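Local coordinates for putative ring-cleaving dioxygenase MhqO (Bacillus subtilis subsp. subtilis, PDB 3OAJ), which probably cleaves the ring of aromatic compounds as an iron-dependent extradiol dioxygenase of the vicinal oxygen chelate superfamily, contributing to their degradation, at residues R33-T38 and P272-D277; V117-D120 and H126-I129; D165-L170 and I199-T204; I255-R258 and L264-I267; H276-T279 and E285-M288. All coordinates share one frame; numbering follows the deposited sequence.

Contact 1 of 5, residues R33-T38 and P272-D277; sequences RLVKQT and PGFAHD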
# COMPACT_ATOMS: atom_id res chain seq x y z
N ARG A 33 -3.26 11.96 3.29
CA ARG A 33 -2.31 12.77 4.03
C ARG A 33 -0.92 12.21 3.82
O ARG A 33 -0.72 11.00 3.91
CB ARG A 33 -2.65 12.73 5.52
CG ARG A 33 -1.63 13.46 6.37
CD ARG A 33 -1.98 13.51 7.84
NE ARG A 33 -1.01 14.35 8.54
CZ ARG A 33 -1.04 14.61 9.84
NH1 ARG A 33 -1.99 14.09 10.61
NH2 ARG A 33 -0.10 15.40 10.37
N LEU A 34 0.04 13.10 3.54
CA LEU A 34 1.44 12.73 3.57
C LEU A 34 1.83 12.67 5.04
O LEU A 34 1.98 13.71 5.68
CB LEU A 34 2.30 13.75 2.81
CG LEU A 34 3.81 13.46 2.82
CD1 LEU A 34 4.12 12.14 2.16
CD2 LEU A 34 4.61 14.59 2.16
N VAL A 35 1.93 11.45 5.57
CA VAL A 35 2.19 11.26 7.00
C VAL A 35 3.67 11.16 7.33
O VAL A 35 4.05 11.31 8.48
CB VAL A 35 1.41 10.06 7.60
CG1 VAL A 35 -0.09 10.31 7.52
CG2 VAL A 35 1.79 8.74 6.93
N LYS A 36 4.51 10.90 6.33
CA LYS A 36 5.96 10.84 6.59
C LYS A 36 6.75 11.06 5.31
O LYS A 36 6.51 10.41 4.29
CB LYS A 36 6.34 9.49 7.23
CG LYS A 36 7.78 9.41 7.79
CD LYS A 36 7.98 10.38 8.96
CE LYS A 36 6.93 10.18 10.04
NZ LYS A 36 7.17 11.07 11.21
N GLN A 37 7.70 11.99 5.37
CA GLN A 37 8.69 12.08 4.32
C GLN A 37 10.02 11.72 4.92
O GLN A 37 10.48 12.31 5.91
CB GLN A 37 8.74 13.43 3.61
CG GLN A 37 8.86 14.61 4.50
CD GLN A 37 9.13 15.87 3.71
OE1 GLN A 37 10.20 16.02 3.08
NE2 GLN A 37 8.16 16.77 3.70
N THR A 38 10.62 10.70 4.33
CA THR A 38 11.92 10.24 4.78
C THR A 38 12.70 9.81 3.55
O THR A 38 12.36 10.23 2.44
CB THR A 38 11.79 9.15 5.90
OG1 THR A 38 13.08 8.83 6.43
CG2 THR A 38 11.08 7.88 5.40
N PRO A 272 5.44 1.46 16.01
CA PRO A 272 4.89 2.59 16.78
C PRO A 272 4.07 3.58 15.97
O PRO A 272 3.35 4.39 16.55
CB PRO A 272 6.15 3.28 17.31
CG PRO A 272 7.17 3.02 16.24
CD PRO A 272 6.89 1.62 15.78
N GLY A 273 4.19 3.52 14.65
CA GLY A 273 3.53 4.46 13.76
C GLY A 273 4.30 5.74 13.52
O GLY A 273 5.47 5.88 13.93
N PHE A 274 3.65 6.69 12.86
CA PHE A 274 4.35 7.83 12.27
C PHE A 274 4.48 9.06 13.16
O PHE A 274 5.16 10.02 12.77
CB PHE A 274 3.74 8.19 10.92
CG PHE A 274 3.80 7.07 9.92
CD1 PHE A 274 4.98 6.75 9.28
CD2 PHE A 274 2.65 6.33 9.63
CE1 PHE A 274 5.04 5.69 8.36
CE2 PHE A 274 2.68 5.30 8.72
CZ PHE A 274 3.88 4.96 8.08
N ALA A 275 3.85 9.01 14.33
CA ALA A 275 3.79 10.16 15.24
C ALA A 275 4.81 10.16 16.37
O ALA A 275 4.61 10.83 17.39
CB ALA A 275 2.39 10.29 15.82
N HIS A 276 5.91 9.43 16.21
CA HIS A 276 6.85 9.31 17.33
C HIS A 276 8.19 10.00 17.10
O HIS A 276 9.04 9.98 17.99
CB HIS A 276 7.07 7.84 17.70
CG HIS A 276 8.13 7.19 16.88
ND1 HIS A 276 7.88 6.65 15.64
CD2 HIS A 276 9.45 7.02 17.10
CE1 HIS A 276 9.00 6.16 15.14
NE2 HIS A 276 9.97 6.36 16.01
N ASP A 277 8.40 10.56 15.91
CA ASP A 277 9.49 11.52 15.73
C ASP A 277 8.99 12.88 15.24
O ASP A 277 9.77 13.82 15.07
CB ASP A 277 10.64 10.95 14.87
CG ASP A 277 10.22 10.62 13.45
OD1 ASP A 277 9.03 10.78 13.10
OD2 ASP A 277 11.10 10.16 12.69

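Contact 2 of 5, residues V117-D120 and H126-I129; sequences VEFD and HLEI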
# COMPACT_ATOMS: atom_id res chain seq x y z
N VAL A 117 -14.62 1.29 -9.43
CA VAL A 117 -14.09 2.26 -10.38
C VAL A 117 -12.60 1.94 -10.55
O VAL A 117 -11.85 1.95 -9.56
CB VAL A 117 -14.27 3.71 -9.87
CG1 VAL A 117 -13.61 4.74 -10.80
CG2 VAL A 117 -15.75 4.03 -9.72
N GLU A 118 -12.19 1.65 -11.78
CA GLU A 118 -10.80 1.31 -12.11
C GLU A 118 -10.14 2.50 -12.77
O GLU A 118 -10.70 3.08 -13.68
CB GLU A 118 -10.74 0.11 -13.05
CG GLU A 118 -11.50 -1.12 -12.56
CD GLU A 118 -10.80 -1.82 -11.42
OE1 GLU A 118 -9.55 -1.94 -11.44
OE2 GLU A 118 -11.52 -2.25 -10.50
N PHE A 119 -8.92 2.81 -12.35
CA PHE A 119 -8.15 3.89 -12.95
C PHE A 119 -6.66 3.70 -12.63
O PHE A 119 -6.31 2.96 -11.71
CB PHE A 119 -8.63 5.26 -12.45
CG PHE A 119 -8.60 5.42 -10.95
CD1 PHE A 119 -9.56 4.81 -10.14
CD2 PHE A 119 -7.60 6.18 -10.34
CE1 PHE A 119 -9.55 4.97 -8.74
CE2 PHE A 119 -7.57 6.35 -8.96
CZ PHE A 119 -8.56 5.74 -8.15
N ASP A 120 -5.81 4.38 -13.39
CA ASP A 120 -4.38 4.35 -13.12
C ASP A 120 -3.92 5.64 -12.47
O ASP A 120 -4.50 6.71 -12.70
CB ASP A 120 -3.57 4.15 -14.42
CG ASP A 120 -3.63 2.73 -14.96
OD1 ASP A 120 -4.21 1.83 -14.29
OD2 ASP A 120 -3.06 2.49 -16.05
N HIS A 126 -2.10 0.40 -11.14
CA HIS A 126 -3.54 0.15 -11.24
C HIS A 126 -4.22 0.32 -9.89
O HIS A 126 -3.83 -0.34 -8.91
CB HIS A 126 -3.87 -1.27 -11.73
CG HIS A 126 -3.29 -1.64 -13.07
ND1 HIS A 126 -3.25 -0.77 -14.14
CD2 HIS A 126 -2.80 -2.82 -13.52
CE1 HIS A 126 -2.73 -1.39 -15.19
NE2 HIS A 126 -2.45 -2.64 -14.84
N LEU A 127 -5.24 1.17 -9.85
CA LEU A 127 -5.98 1.46 -8.62
C LEU A 127 -7.46 1.18 -8.84
O LEU A 127 -7.94 1.17 -9.99
CB LEU A 127 -5.80 2.93 -8.24
CG LEU A 127 -4.51 3.39 -7.56
CD1 LEU A 127 -3.27 3.18 -8.41
CD2 LEU A 127 -4.64 4.86 -7.13
N GLU A 128 -8.19 1.01 -7.75
CA GLU A 128 -9.64 0.92 -7.85
C GLU A 128 -10.26 1.47 -6.58
O GLU A 128 -9.61 1.49 -5.53
CB GLU A 128 -10.12 -0.52 -8.13
CG GLU A 128 -9.79 -1.49 -7.02
CD GLU A 128 -10.16 -2.94 -7.28
OE1 GLU A 128 -10.47 -3.34 -8.44
OE2 GLU A 128 -10.09 -3.70 -6.29
N ILE A 129 -11.50 1.93 -6.71
CA ILE A 129 -12.28 2.40 -5.57
C ILE A 129 -13.56 1.58 -5.46
O ILE A 129 -14.20 1.31 -6.47
CB ILE A 129 -12.58 3.94 -5.69
CG1 ILE A 129 -11.33 4.74 -5.33
CG2 ILE A 129 -13.73 4.37 -4.79
CD1 ILE A 129 -11.40 6.21 -5.74
O HOH W 1 -7.18 -0.54 -12.05

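Contact 3 of 5, residues D165-L170 and I199-T204; sequences DKTADL and IDLKLT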
# COMPACT_ATOMS: atom_id res chain seq x y z
N ASP A 165 -2.09 -21.52 -6.93
CA ASP A 165 -2.45 -22.57 -5.97
C ASP A 165 -1.62 -22.45 -4.68
O ASP A 165 -2.13 -22.60 -3.57
CB ASP A 165 -2.30 -23.98 -6.57
CG ASP A 165 -3.32 -24.27 -7.67
OD1 ASP A 165 -4.35 -23.58 -7.78
OD2 ASP A 165 -3.09 -25.23 -8.45
N LYS A 166 -0.34 -22.13 -4.85
CA LYS A 166 0.57 -21.98 -3.72
C LYS A 166 0.28 -20.71 -2.93
O LYS A 166 0.28 -20.74 -1.71
CB LYS A 166 2.04 -22.02 -4.18
CG LYS A 166 2.45 -23.34 -4.82
CD LYS A 166 3.80 -23.80 -4.30
CE LYS A 166 4.18 -25.19 -4.83
NZ LYS A 166 5.08 -25.10 -6.01
N THR A 167 0.03 -19.60 -3.63
CA THR A 167 -0.36 -18.35 -2.97
C THR A 167 -1.66 -18.51 -2.18
O THR A 167 -1.76 -18.04 -1.04
CB THR A 167 -0.44 -17.17 -3.96
OG1 THR A 167 0.77 -17.14 -4.73
CG2 THR A 167 -0.65 -15.85 -3.22
N ALA A 168 -2.64 -19.22 -2.75
CA ALA A 168 -3.91 -19.45 -2.06
C ALA A 168 -3.71 -20.23 -0.77
O ALA A 168 -4.29 -19.90 0.26
CB ALA A 168 -4.91 -20.18 -2.97
N ASP A 169 -2.88 -21.27 -0.86
CA ASP A 169 -2.59 -22.15 0.27
C ASP A 169 -1.94 -21.31 1.38
O ASP A 169 -2.34 -21.38 2.55
CB ASP A 169 -1.66 -23.27 -0.22
CG ASP A 169 -1.42 -24.36 0.81
OD1 ASP A 169 -2.27 -24.59 1.69
OD2 ASP A 169 -0.37 -25.03 0.70
N LEU A 170 -0.99 -20.46 1.01
CA LEU A 170 -0.37 -19.53 1.96
C LEU A 170 -1.38 -18.58 2.62
O LEU A 170 -1.42 -18.45 3.85
CB LEU A 170 0.72 -18.73 1.25
CG LEU A 170 1.35 -17.56 1.99
CD1 LEU A 170 2.06 -17.98 3.30
CD2 LEU A 170 2.34 -16.86 1.07
N ILE A 199 -8.84 -9.62 -0.15
CA ILE A 199 -7.70 -9.99 -1.00
C ILE A 199 -8.13 -10.91 -2.14
O ILE A 199 -8.54 -12.04 -1.90
CB ILE A 199 -6.58 -10.65 -0.14
CG1 ILE A 199 -6.27 -9.83 1.13
CG2 ILE A 199 -5.34 -10.93 -0.99
CD1 ILE A 199 -5.84 -8.35 0.88
N ASP A 200 -8.06 -10.40 -3.36
CA ASP A 200 -8.42 -11.16 -4.55
C ASP A 200 -7.15 -11.70 -5.18
O ASP A 200 -6.12 -11.01 -5.20
CB ASP A 200 -9.19 -10.29 -5.55
CG ASP A 200 -10.56 -9.90 -5.03
OD1 ASP A 200 -11.24 -10.81 -4.51
OD2 ASP A 200 -10.94 -8.71 -5.11
N LEU A 201 -7.23 -12.95 -5.62
CA LEU A 201 -6.11 -13.62 -6.25
C LEU A 201 -6.58 -14.06 -7.63
O LEU A 201 -7.56 -14.80 -7.76
CB LEU A 201 -5.64 -14.81 -5.39
CG LEU A 201 -4.65 -15.82 -5.99
CD1 LEU A 201 -3.30 -15.18 -6.31
CD2 LEU A 201 -4.47 -16.98 -5.02
N LYS A 202 -5.87 -13.62 -8.66
CA LYS A 202 -6.15 -14.01 -10.03
C LYS A 202 -5.71 -15.46 -10.22
O LYS A 202 -4.62 -15.86 -9.80
CB LYS A 202 -5.46 -13.07 -11.02
CG LYS A 202 -5.94 -13.24 -12.45
CD LYS A 202 -5.50 -12.07 -13.33
CE LYS A 202 -5.81 -12.32 -14.81
NZ LYS A 202 -7.26 -12.44 -15.13
N LEU A 203 -6.57 -16.25 -10.85
CA LEU A 203 -6.34 -17.69 -10.91
C LEU A 203 -5.58 -18.14 -12.14
O LEU A 203 -5.07 -19.27 -12.18
CB LEU A 203 -7.65 -18.45 -10.74
CG LEU A 203 -8.11 -18.41 -9.28
CD1 LEU A 203 -9.54 -18.88 -9.16
CD2 LEU A 203 -7.21 -19.23 -8.37
N THR A 204 -5.50 -17.27 -13.14
CA THR A 204 -4.73 -17.59 -14.34
C THR A 204 -3.55 -16.64 -14.51
O THR A 204 -3.74 -15.42 -14.62
CB THR A 204 -5.61 -17.63 -15.62
OG1 THR A 204 -6.16 -16.34 -15.88
CG2 THR A 204 -6.74 -18.65 -15.49

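Contact 4 of 5, residues I255-R258 and L264-I267; sequences IYFR and LFEI. With ZN (zinc ion), chain C; SO4 (sulfate ion), chain D.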
# COMPACT_ATOMS: atom_id res chain seq x y z
N ILE A 255 9.81 -7.71 8.57
CA ILE A 255 10.45 -8.90 8.00
C ILE A 255 9.88 -9.12 6.61
O ILE A 255 8.72 -8.76 6.35
CB ILE A 255 10.26 -10.17 8.86
CG1 ILE A 255 8.76 -10.49 9.08
CG2 ILE A 255 10.95 -9.99 10.21
CD1 ILE A 255 8.51 -11.78 9.86
N TYR A 256 10.69 -9.70 5.74
CA TYR A 256 10.31 -9.92 4.33
C TYR A 256 10.48 -11.38 3.93
O TYR A 256 11.44 -12.05 4.35
CB TYR A 256 11.16 -9.05 3.39
CG TYR A 256 11.16 -7.57 3.72
CD1 TYR A 256 10.28 -6.69 3.09
CD2 TYR A 256 12.04 -7.05 4.68
CE1 TYR A 256 10.28 -5.32 3.40
CE2 TYR A 256 12.05 -5.70 5.00
CZ TYR A 256 11.17 -4.84 4.37
OH TYR A 256 11.18 -3.49 4.68
N PHE A 257 9.59 -11.85 3.07
CA PHE A 257 9.74 -13.18 2.46
C PHE A 257 9.08 -13.20 1.10
O PHE A 257 7.96 -12.68 0.95
CB PHE A 257 9.21 -14.30 3.37
CG PHE A 257 7.71 -14.28 3.60
CD1 PHE A 257 7.14 -13.39 4.51
CD2 PHE A 257 6.87 -15.21 2.96
CE1 PHE A 257 5.76 -13.40 4.77
CE2 PHE A 257 5.50 -15.23 3.21
CZ PHE A 257 4.94 -14.33 4.11
N ARG A 258 9.79 -13.76 0.12
CA ARG A 258 9.19 -13.94 -1.20
C ARG A 258 8.39 -15.21 -1.21
O ARG A 258 8.88 -16.28 -0.83
CB ARG A 258 10.26 -13.96 -2.30
CG ARG A 258 9.60 -13.73 -3.67
CD ARG A 258 10.57 -13.26 -4.70
NE ARG A 258 11.18 -11.97 -4.40
CZ ARG A 258 10.73 -10.79 -4.82
NH1 ARG A 258 9.60 -10.70 -5.55
NH2 ARG A 258 11.41 -9.69 -4.52
N LEU A 264 6.65 -10.46 -3.39
CA LEU A 264 7.36 -10.14 -2.17
C LEU A 264 6.38 -9.72 -1.09
O LEU A 264 5.65 -8.74 -1.25
CB LEU A 264 8.42 -9.06 -2.43
CG LEU A 264 9.27 -8.69 -1.20
CD1 LEU A 264 10.01 -9.92 -0.65
CD2 LEU A 264 10.27 -7.57 -1.54
N PHE A 265 6.35 -10.49 0.01
CA PHE A 265 5.49 -10.20 1.14
C PHE A 265 6.34 -9.63 2.28
O PHE A 265 7.55 -9.88 2.38
CB PHE A 265 4.83 -11.49 1.65
CG PHE A 265 3.54 -11.88 0.94
CD1 PHE A 265 3.18 -11.34 -0.29
CD2 PHE A 265 2.72 -12.85 1.50
CE1 PHE A 265 2.01 -11.73 -0.93
CE2 PHE A 265 1.52 -13.25 0.87
CZ PHE A 265 1.17 -12.68 -0.35
N GLU A 266 5.67 -8.92 3.18
CA GLU A 266 6.34 -8.37 4.35
C GLU A 266 5.38 -8.55 5.52
O GLU A 266 4.17 -8.55 5.32
CB GLU A 266 6.63 -6.88 4.11
CG GLU A 266 7.11 -6.08 5.34
CD GLU A 266 7.30 -4.61 5.05
OE1 GLU A 266 7.07 -4.18 3.90
OE2 GLU A 266 7.67 -3.88 5.99
N ILE A 267 5.92 -8.76 6.72
CA ILE A 267 5.12 -8.59 7.94
C ILE A 267 5.68 -7.37 8.65
O ILE A 267 6.88 -7.31 8.94
CB ILE A 267 5.19 -9.83 8.87
CG1 ILE A 267 4.92 -11.14 8.11
CG2 ILE A 267 4.27 -9.62 10.13
CD1 ILE A 267 3.57 -11.27 7.49
ZN ZN C . 7.23 -2.46 3.42
S SO4 D . 9.13 -0.86 3.47
O1 SO4 D . 10.07 -1.78 2.83
O2 SO4 D . 9.74 0.40 3.85
O3 SO4 D . 7.97 -0.60 2.62
O4 SO4 D . 8.70 -1.50 4.72

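Contact 5 of 5, residues H276-T279 and E285-M288; sequences HDET and EKLM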
# COMPACT_ATOMS: atom_id res chain seq x y z
N HIS A 276 5.91 9.43 16.21
CA HIS A 276 6.85 9.31 17.33
C HIS A 276 8.19 10.00 17.10
O HIS A 276 9.04 9.98 17.99
CB HIS A 276 7.07 7.84 17.70
CG HIS A 276 8.13 7.19 16.88
ND1 HIS A 276 7.88 6.65 15.64
CD2 HIS A 276 9.45 7.02 17.10
CE1 HIS A 276 9.00 6.16 15.14
NE2 HIS A 276 9.97 6.36 16.01
N ASP A 277 8.40 10.56 15.91
CA ASP A 277 9.49 11.52 15.73
C ASP A 277 8.99 12.88 15.24
O ASP A 277 9.77 13.82 15.07
CB ASP A 277 10.64 10.95 14.87
CG ASP A 277 10.22 10.62 13.45
OD1 ASP A 277 9.03 10.78 13.10
OD2 ASP A 277 11.10 10.16 12.69
N GLU A 278 7.68 12.96 15.03
CA GLU A 278 6.95 14.20 14.82
C GLU A 278 5.63 14.05 15.56
O GLU A 278 5.15 12.94 15.77
CB GLU A 278 6.64 14.43 13.34
CG GLU A 278 7.84 14.61 12.43
CD GLU A 278 7.45 14.75 10.97
OE1 GLU A 278 7.15 13.71 10.34
OE2 GLU A 278 7.45 15.88 10.46
N THR A 279 5.02 15.16 15.93
CA THR A 279 3.69 15.13 16.54
C THR A 279 2.66 14.66 15.52
O THR A 279 2.87 14.77 14.31
CB THR A 279 3.26 16.50 17.09
OG1 THR A 279 3.15 17.44 16.01
CG2 THR A 279 4.27 17.00 18.13
N GLU A 285 5.62 16.80 7.72
CA GLU A 285 6.01 18.18 7.37
C GLU A 285 7.51 18.38 7.18
O GLU A 285 7.93 19.25 6.41
CB GLU A 285 5.46 19.18 8.39
CG GLU A 285 3.98 19.45 8.20
CD GLU A 285 3.36 20.26 9.33
OE1 GLU A 285 4.11 20.85 10.14
OE2 GLU A 285 2.12 20.30 9.39
N LYS A 286 8.30 17.57 7.87
CA LYS A 286 9.76 17.70 7.83
C LYS A 286 10.41 16.43 7.29
O LYS A 286 9.88 15.33 7.46
CB LYS A 286 10.31 17.99 9.22
CG LYS A 286 9.94 19.36 9.77
CD LYS A 286 10.57 19.55 11.13
CE LYS A 286 9.97 18.58 12.13
NZ LYS A 286 10.88 18.25 13.26
N LEU A 287 11.56 16.59 6.65
CA LEU A 287 12.34 15.43 6.22
C LEU A 287 12.95 14.73 7.43
O LEU A 287 13.87 15.26 8.08
CB LEU A 287 13.43 15.81 5.21
CG LEU A 287 14.26 14.63 4.70
CD1 LEU A 287 13.49 13.73 3.72
CD2 LEU A 287 15.59 15.08 4.10
N MET A 288 12.43 13.55 7.74
CA MET A 288 12.96 12.75 8.83
C MET A 288 13.99 11.77 8.29
O MET A 288 13.82 11.22 7.20
CB MET A 288 11.83 12.00 9.54
CG MET A 288 10.65 12.89 9.95
SD MET A 288 11.14 14.40 10.84
CE MET A 288 11.76 13.65 12.34
O HOH W 2 10.55 16.23 14.72
O HOH W 3 7.72 13.73 7.74

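Contact 1 of 5, residues R33-T38 and P272-D277
Three oxygens grip the ammonium group of Lys36: NZ donates to Phe274 O at 2.8 Å, forms a salt bridge with Asp277 OD1 at 2.7 Å, and has a second acidic partner in Glu278. The lysine sits on strand 33-39, at one margin of one of the two eight-stranded sheets of this vicinal oxygen chelate fold, and it ties that strand to the loop that follows strand 264-269. Bends at chi2 (65°) and chi3 (53°) carry the chain past the Phe274 ring and bring NZ into the plane of the Phe274 carbonyl. Asp277 arrives from the opposite direction and is itself held by Tyr251 through OD2. The buried ammonium is thus surrounded by acceptors, which should favour its charged form.

Val35 and Lys36 both pair with Tyr50 of strand 47-52 through their backbones, a classic beta bulge, which is consistent with two consecutive side chains turning toward the same loop. Lys36 CB meets Phe274 CD1 at 3.7 Å, at an oblique approach, while the ring also meets those of Tyr50 and Tyr251. Val35 contributes one methyl, CG2, which lies over one face of the Phe274 ring, shifted toward its rim and 3.7 Å from CD2.

Contact 2 of 5, residues V117-D120 and H126-I129
Phe119 packs against Leu127 and Ile129 across two antiparallel strands. Its CB leaves the strand on the face shared with Val117, Leu127 and Ile129, and a chi1 of 57° tucks CG in between the two backbone branches and turns the ring over the neighbouring strand. On one flank CD1 lies near Leu127 O, and Phe119 CE1 reaches Ile129 CD1 at 3.7 Å. On the other, Phe119 CE2 touches Leu127 CD2 at 3.8 Å. CZ, at the tip, lies between Ile129 CD1 and Leu127 CB, and the latter sits over one ring face as a CH-pi contact. Leu99 and Trp95 of helix 92-101 continue this apolar layer.

The other face of the hairpin is polar. Glu118 and Glu128 run side by side with their carboxylate planes 80° apart, and Glu118 OE2 comes within 2.6 Å of Glu128 OE1, a spacing at which one acid probably holds a proton. Glu128 also binds Ser84 and Arg111, and a water links Glu118 OE1 to Leu127 O. His126 ND1 donates an almost straight bond of 2.8 Å to the syn side of Asp120 OD1; the oxygen lies close to the imidazole plane, but ND1 is about 30° out of the carboxylate plane.

Paired backbone hydrogen bonds join Val117 with Ile129 and Phe119 with Leu127 in this hairpin, the last two strands of a beta-alpha-beta-beta-beta motif, the repeat of the VOC fold.

Contact 3 of 5, residues D165-L170 and I199-T204
Leu201 projects from strand 198-202 toward helix 164-174 and meets Thr167 and Ala168, a helix-on-sheet contact within the second VOC module. In this fold helices cover one side of a curved sheet, and here the strand contributes one leucine to the interface.

The apolar interactions are few. Leu201 CG lies anti to the backbone N (chi1 168°), extending the side chain from the strand so that its two methyls reach adjacent helix residues. Leu201 CD1 approaches Thr167 CG2 at 4.1 Å, the two side chains meeting at a slant. Leu201 CD2 touches Ala168 CB at 3.8 Å. The nearest backbones are well apart, with 7.5 Å between the CA atoms of Ala168 and Leu201, so the leucine side chain spans the gap between the two elements.

No hydrogen bond crosses the contact. The helix keeps its regular pattern, Asp169 N bonding to Asp165 O and Leu170 N to Lys166 O. Thr167 turns its methyl to Leu201 and its hydroxyl to Ser161 and Glu259, thereby dividing its apolar and polar branches between different partners. On the strand, Asp200 forms salt bridges with Arg188 and with Arg111 of the first module.

Around the contact, Leu201 also packs on Val187 and Leu159 of the flanking strands, and Ala168 touches Tyr189. At the helix surface Leu201 CD2 comes as near to the backbone as to a side chain, lying 3.7 Å from Ala168 N.

Contact 4 of 5, residues I255-R258 and L264-I267
Phe257 and Phe265 form the tightly packed side of this beta hairpin. Phe265 CB sits over one face of the Phe257 ring, and the rings make an offset edge-to-face pair: the edge of Phe265 points to the face of Phe257, with centroids 5.7 Å apart and planes at 79°. Next to them Ile255 CG1 lies 3.6 Å from Ile267 CB, the two isoleucines running alongside each other, while Ile267 CD1 meets the edge of the Phe257 ring. Paired backbone hydrogen bonds join Ile255 with Ile267 and Phe257 with Phe265.

The opposite face is more polar and carries the metal site, and Tyr256, Leu264 and Arg258 on it are partly open to solvent. Glu266 stretches out straight from the strand (chi1 170°), and its OE1 binds the zinc ion at 1.8 Å; His11 and His218 complete the protein ligands. This site is predicted to hold ferrous iron in the enzyme. A sulfate, probably from crystallisation, also binds the metal through O3 and O4. Tyr256 runs beside Glu266, its CE1 3.4 Å from Glu266 OE1, and its OH donates to sulfate O1 at 2.8 Å and is also bonded by Arg249. The Arg258 guanidinium lays one face over Leu264 CB, its NH2 3.7 Å from that carbon, while NH1 bonds to Glu262 O.

The metal-bearing strand 264-269 runs between strands 253-258 and 215-223; behind it, Phe257 and Phe265 pack on Leu170 of helix 164-174, and Ile255, Phe257 and Ile267 on helix 226-238.

Contact 5 of 5, residues H276-T279 and E285-M288
Glu278 reaches across to the backbone of 285-288, and with Met288 and Asp277 it accounts for most of the buried surface. Its chain is extended beyond CG and delivers the carboxylate to two neighbouring amides. Lys286 N donates to the syn side of Glu278 OE2 at 3.2 Å, 24° out of the carboxylate plane; Glu285 N adds a weak, strongly bent bond to the same Glu278 OE2 at 3.4 Å. OE1 turns to Lys36, its salt-bridge partner, and to Gly284 N, while a water joins it to Lys286 O. OE1 of this buried acid is thus gripped by several donors, OE2 by one sound and one weak amide bond.

Met288 packs against both acids. Bends at chi2 (-49°) and chi3 (-67°) fold its chain so that SD lies 3.7 Å from Glu278 CG and Met288 CG lies 3.6 Å from Glu278 OE1. The terminal methyl continues to Asp277: Met288 CE is 3.4 Å from Asp277 O and 3.6 Å from Asp277 OD2, the oxygen that Tyr251 holds.

At the solvent side a second water accepts from Lys286 NZ and donates to Asp277 O, bridging the two segments.

Neither segment is helix or strand. The arrangement is an irregular surface loop whose two limbs are joined by a buried carboxylate accepting from backbone amides, laid beside strand 33-39, where Thr38 bonds to Met288 O.

Overall arrangement
From the N terminus, strand 33-39 opens contact 1, which closes only when the chain returns at 272-277, some 230 residues later. Contacts 2, 3 and 4 are nested in that long loop and follow one another in series. Contact 2 closes a hairpin in the first module; contact 3 joins helix and strand in the second; contact 4 closes the hairpin that carries one of the metal ligands. Contacts 2 and 3 reach one eight-stranded sheet, contacts 1 and 4 the other. Contacts 3 and 4 touch through the helix of contact 3. Contact 5 starts where contact 1 ends, shares His276 and Asp277 with it, and brings the loop between strand 264-269 and helix 297-303 back to strand 33-39.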